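Local coordinates for oxaloacetate acetyl hydrolase (Cryphonectria parasitica, PDB 3LYE), which belongs to the phosphoenolpyruvate phosphomutase family of TIM-barrel proteins and is modelled here with calcium ions, at residues 153-156 against 157-161; 106-109 against 110-114. All coordinates share one frame; numbering follows the deposited sequence.

Contact 1 of 2, residues 153-156 against 157-161; sequences VATK and RRLRS
Arg158 folds its guanidinium back over the helix so that one face covers CA of Thr155, which lies 3.5 Å above the plane and offset toward the rim. The two belong to the last turns of helix 142-158, one of the outer helices of the TIM barrel, which ends here in a Schellman motif. The Arg158 chain leaves with CG anti to the backbone N (chi1 178°) and bends at chi3, which turns its end back along the helix. Its NH2 comes to 2.9 Å from Thr155 OG1, and NH1 lies near Ala154 CB. The hydrogen bond of Thr155 OG1 goes to the carbonyl of Ala151, one turn earlier. The methyl CG2 of Thr155 runs alongside Leu159 and points the same way, 3.9 Å from CD1, and both residues rest on helix 102-114. On another side of the turn, Arg157 crosses Val153 at a slant, its CD packing on CG1.

At the C-terminal end the ordinary i to i+4 ladder gives way. Leu159 N still bonds to Thr155 O, but Arg160 takes a positive phi of 53° and the chain turns off, and Ser161 N donates to Lys156 O over 3.1 Å in an almost straight bond. Ser161 OG bonds onward to the backbone N of Phe163. Lys156 CG sits between its own backbone N and carbonyl carbon, and the chain stays extended until chi4, where it bends toward a salt bridge with Asp193. The ammonium is thus held both by a carboxylate and by solvent: NZ donates over 2.7 Å to a water that in turn donates over 2.8 Å to Ser161 O.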
loop_
_atom_site.group_PDB
_atom_site.type_symbol
_atom_site.label_atom_id
_atom_site.label_comp_id
_atom_site.label_asym_id
_atom_site.label_seq_id
_atom_site.Cartn_x
_atom_site.Cartn_y
_atom_site.Cartn_z
ATOM N N VAL A 153 9.596 -7.021 23.577
ATOM C CA VAL A 153 9.806 -6.241 24.770
ATOM C C VAL A 153 10.986 -5.294 24.584
ATOM O O VAL A 153 10.915 -4.121 24.954
ATOM C CB VAL A 153 10.001 -7.150 25.986
ATOM C CG1 VAL A 153 10.467 -6.353 27.202
ATOM C CG2 VAL A 153 8.730 -7.851 26.313
ATOM N N ALA A 154 12.085 -5.783 24.032
ATOM C CA ALA A 154 13.233 -4.905 23.835
ATOM C C ALA A 154 12.860 -3.721 22.963
ATOM O O ALA A 154 13.379 -2.610 23.174
ATOM C CB ALA A 154 14.407 -5.655 23.232
ATOM N N THR A 155 12.032 -3.962 21.947
ATOM C CA THR A 155 11.621 -2.881 21.069
ATOM C C THR A 155 10.789 -1.827 21.780
ATOM O O THR A 155 11.055 -0.623 21.642
ATOM C CB THR A 155 10.824 -3.414 19.880
ATOM O OG1 THR A 155 11.626 -4.322 19.133
ATOM C CG2 THR A 155 10.384 -2.292 18.928
ATOM N N LYS A 156 9.797 -2.265 22.536
ATOM C CA LYS A 156 8.955 -1.308 23.243
ATOM C C LYS A 156 9.791 -0.494 24.222
ATOM O O LYS A 156 9.565 0.702 24.383
ATOM C CB LYS A 156 7.717 -1.956 23.848
ATOM C CG LYS A 156 7.856 -2.700 25.102
ATOM C CD LYS A 156 6.700 -3.679 25.376
ATOM C CE LYS A 156 6.738 -4.339 26.766
ATOM N NZ LYS A 156 6.186 -3.508 27.921
ATOM N N ARG A 157 10.786 -1.121 24.853
ATOM C CA ARG A 157 11.657 -0.412 25.780
ATOM C C ARG A 157 12.567 0.588 25.054
ATOM O O ARG A 157 12.721 1.746 25.501
ATOM C CB ARG A 157 12.500 -1.414 26.547
ATOM C CG ARG A 157 11.697 -2.122 27.598
ATOM C CD ARG A 157 12.502 -3.199 28.356
ATOM N NE ARG A 157 13.845 -2.742 28.786
ATOM C CZ ARG A 157 14.103 -1.993 29.853
ATOM N NH1 ARG A 157 15.351 -1.623 30.106
ATOM N NH2 ARG A 157 13.132 -1.613 30.671
ATOM N N ARG A 158 13.159 0.186 23.929
ATOM C CA ARG A 158 14.052 1.061 23.152
ATOM C C ARG A 158 13.302 2.301 22.680
ATOM O O ARG A 158 13.852 3.412 22.640
ATOM C CB ARG A 158 14.580 0.237 21.981
ATOM C CG ARG A 158 15.467 0.861 20.989
ATOM C CD ARG A 158 16.205 -0.285 20.203
ATOM N NE ARG A 158 15.287 -1.090 19.377
ATOM C CZ ARG A 158 14.993 -2.404 19.462
ATOM N NH1 ARG A 158 15.501 -3.250 20.354
ATOM N NH2 ARG A 158 14.141 -2.899 18.575
ATOM N N LEU A 159 12.028 2.131 22.370
ATOM C CA LEU A 159 11.186 3.240 21.893
ATOM C C LEU A 159 10.522 4.028 23.018
ATOM O O LEU A 159 9.692 4.895 22.737
ATOM C CB LEU A 159 10.151 2.714 20.905
ATOM C CG LEU A 159 10.806 2.091 19.686
ATOM C CD1 LEU A 159 9.753 1.524 18.730
ATOM C CD2 LEU A 159 11.708 3.014 18.928
ATOM N N ARG A 160 10.791 3.662 24.274
ATOM C CA ARG A 160 10.228 4.369 25.423
ATOM C C ARG A 160 8.716 4.481 25.347
ATOM O O ARG A 160 8.123 5.486 25.684
ATOM C CB ARG A 160 10.939 5.732 25.524
ATOM C CG ARG A 160 12.445 5.430 25.758
ATOM C CD ARG A 160 13.428 6.572 25.924
ATOM N NE ARG A 160 12.866 7.893 26.067
ATOM C CZ ARG A 160 13.466 8.992 25.614
ATOM N NH1 ARG A 160 12.883 10.182 25.790
ATOM N NH2 ARG A 160 14.635 8.891 24.970
ATOM N N SER A 161 8.108 3.363 24.993
ATOM C CA SER A 161 6.674 3.291 24.829
ATOM C C SER A 161 5.932 2.549 25.925
ATOM O O SER A 161 6.470 1.636 26.528
ATOM C CB SER A 161 6.411 2.568 23.501
ATOM O OG SER A 161 5.056 2.257 23.282
HETATM O O HOH W 1 5.645 -0.901 27.233
HETATM O O HOH W 2 8.935 1.057 27.741
#

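Contact 2 of 2, residues 106-109 against 110-114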
loop_
_atom_site.group_PDB
_atom_site.type_symbol
_atom_site.label_atom_id
_atom_site.label_comp_id
_atom_site.label_asym_id
_atom_site.label_seq_id
_atom_site.Cartn_x
_atom_site.Cartn_y
_atom_site.Cartn_z
ATOM N N ALA A 106 10.392 -7.372 15.958
ATOM C CA ALA A 106 10.764 -6.020 16.343
ATOM C C ALA A 106 10.190 -4.981 15.387
ATOM O O ALA A 106 9.652 -3.965 15.818
ATOM C CB ALA A 106 12.276 -5.892 16.404
ATOM N N ARG A 107 10.296 -5.236 14.088
ATOM C CA ARG A 107 9.757 -4.314 13.087
ATOM C C ARG A 107 8.255 -4.127 13.292
ATOM O O ARG A 107 7.757 -3.039 13.218
ATOM C CB ARG A 107 10.042 -4.867 11.695
ATOM C CG ARG A 107 9.585 -3.929 10.593
ATOM C CD ARG A 107 10.105 -4.437 9.253
ATOM N NE ARG A 107 9.657 -3.621 8.124
ATOM C CZ ARG A 107 10.213 -2.461 7.782
ATOM N NH1 ARG A 107 11.255 -1.992 8.440
ATOM N NH2 ARG A 107 9.700 -1.759 6.777
ATOM N N THR A 108 7.555 -5.223 13.557
ATOM C CA THR A 108 6.120 -5.185 13.768
ATOM C C THR A 108 5.776 -4.325 14.982
ATOM O O THR A 108 4.910 -3.462 14.914
ATOM C CB THR A 108 5.567 -6.620 13.934
ATOM O OG1 THR A 108 5.785 -7.376 12.725
ATOM C CG2 THR A 108 4.079 -6.588 14.227
ATOM N N VAL A 109 6.456 -4.565 16.107
ATOM C CA VAL A 109 6.182 -3.796 17.291
ATOM C C VAL A 109 6.487 -2.319 17.032
ATOM O O VAL A 109 5.710 -1.464 17.432
ATOM C CB VAL A 109 6.956 -4.372 18.523
ATOM C CG1 VAL A 109 6.789 -3.427 19.724
ATOM C CG2 VAL A 109 6.443 -5.764 18.845
ATOM N N GLU A 110 7.621 -2.028 16.392
ATOM C CA GLU A 110 7.980 -0.648 16.125
ATOM C C GLU A 110 6.915 0.015 15.265
ATOM O O GLU A 110 6.537 1.151 15.525
ATOM C CB GLU A 110 9.319 -0.659 15.431
ATOM C CG GLU A 110 9.819 0.665 14.940
ATOM C CD GLU A 110 11.150 0.495 14.241
ATOM O OE1 GLU A 110 11.340 -0.553 13.554
ATOM O OE2 GLU A 110 11.990 1.391 14.382
ATOM N N HIS A 111 6.479 -0.654 14.198
ATOM C CA HIS A 111 5.468 -0.096 13.301
ATOM C C HIS A 111 4.121 0.117 14.009
ATOM O O HIS A 111 3.458 1.127 13.818
ATOM C CB HIS A 111 5.331 -0.956 12.051
ATOM C CG HIS A 111 6.463 -0.770 11.094
ATOM N ND1 HIS A 111 6.276 -0.584 9.748
ATOM C CD2 HIS A 111 7.800 -0.722 11.291
ATOM C CE1 HIS A 111 7.444 -0.410 9.157
ATOM N NE2 HIS A 111 8.384 -0.457 10.074
ATOM N N TYR A 112 3.745 -0.834 14.849
ATOM C CA TYR A 112 2.503 -0.716 15.603
ATOM C C TYR A 112 2.631 0.496 16.538
ATOM O O TYR A 112 1.715 1.323 16.646
ATOM C CB TYR A 112 2.178 -1.982 16.388
ATOM C CG TYR A 112 1.443 -3.065 15.626
ATOM C CD1 TYR A 112 1.575 -3.215 14.236
ATOM C CD2 TYR A 112 0.660 -3.963 16.310
ATOM C CE1 TYR A 112 0.918 -4.236 13.579
ATOM C CE2 TYR A 112 0.007 -4.974 15.666
ATOM C CZ TYR A 112 0.129 -5.101 14.287
ATOM O OH TYR A 112 -0.526 -6.136 13.643
ATOM N N ILE A 113 3.747 0.597 17.239
ATOM C CA ILE A 113 3.947 1.721 18.144
ATOM C C ILE A 113 3.855 3.067 17.415
ATOM O O ILE A 113 3.167 3.987 17.872
ATOM C CB ILE A 113 5.292 1.579 18.896
ATOM C CG1 ILE A 113 5.142 0.508 19.991
ATOM C CG2 ILE A 113 5.774 2.884 19.537
ATOM C CD1 ILE A 113 6.444 0.084 20.619
ATOM N N ARG A 114 4.577 3.176 16.306
ATOM C CA ARG A 114 4.594 4.383 15.472
ATOM C C ARG A 114 3.206 4.753 14.982
ATOM O O ARG A 114 2.891 5.937 14.808
ATOM C CB ARG A 114 5.483 4.160 14.203
ATOM C CG ARG A 114 6.920 4.268 14.512
ATOM C CD ARG A 114 7.840 3.732 13.436
ATOM N NE ARG A 114 7.448 4.065 12.093
ATOM C CZ ARG A 114 7.954 3.505 11.011
ATOM N NH1 ARG A 114 7.470 3.861 9.824
ATOM N NH2 ARG A 114 8.945 2.627 11.112
#
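Four consecutive i to i+4 bonds, from Glu110 N to Ala106 O through Ile113 N to Val109 O, each 2.9 Å long, keep 106-114 in regular helix up to the end of helix 102-114, in the beta-alpha-beta unit between strands 91-94 and 119-122. Arg107 keeps CG anti to its nitrogen (chi1 -177°) and runs extended to NE, which carries the guanidinium up to His111. The imidazole meets it obliquely, planes 52° apart, with NE2 3.5 Å above the centre of the guanidinium. Another cation, Arg114, has CZ 4.1 Å above one face of the imidazole, offset toward the rim; its NH1 forms a salt bridge with Asp79 of the second subunit. One residue further round the helix, the Thr108 methyl makes a CH-pi contact with Tyr112, CG2 lying 4.2 Å from the ring centroid and over its face. Tyr112 OH bonds to the carbonyl of Asp94, a calcium ligand, while Thr108 OG1 bonds to Met104 O. Val109 CG1 meets Ile113 CD1 at 3.6 Å; Val109 packs on helix 142-158, and Ile113 on Ser161 and Phe163 just beyond its end. With two guanidinium groups close to His111, a neutral imidazole is probably preferred over a protonated one.

From the N terminus the chain reaches contact 2 first, in helix 102-114, then passes through strand 119-122 and enters helix 142-158, whose last turns form contact 1 before strand 164-169. The contacts follow in series, neither enclosing nor crossing the other, and neither closes a long loop: contact 2 stays within successive helical turns, and contact 1 ends in the wider turn that finishes its helix. Their centres are about 10 Å apart because the two outer helices of the barrel pack against each other: Thr155 OG1 lies 3.2 Å from Ala106 CB, and Leu159 CD1 3.8 Å from Glu110 CA. Both helices also meet the second subunit, where Val294 of that subunit packs on Arg158 and on Ala106.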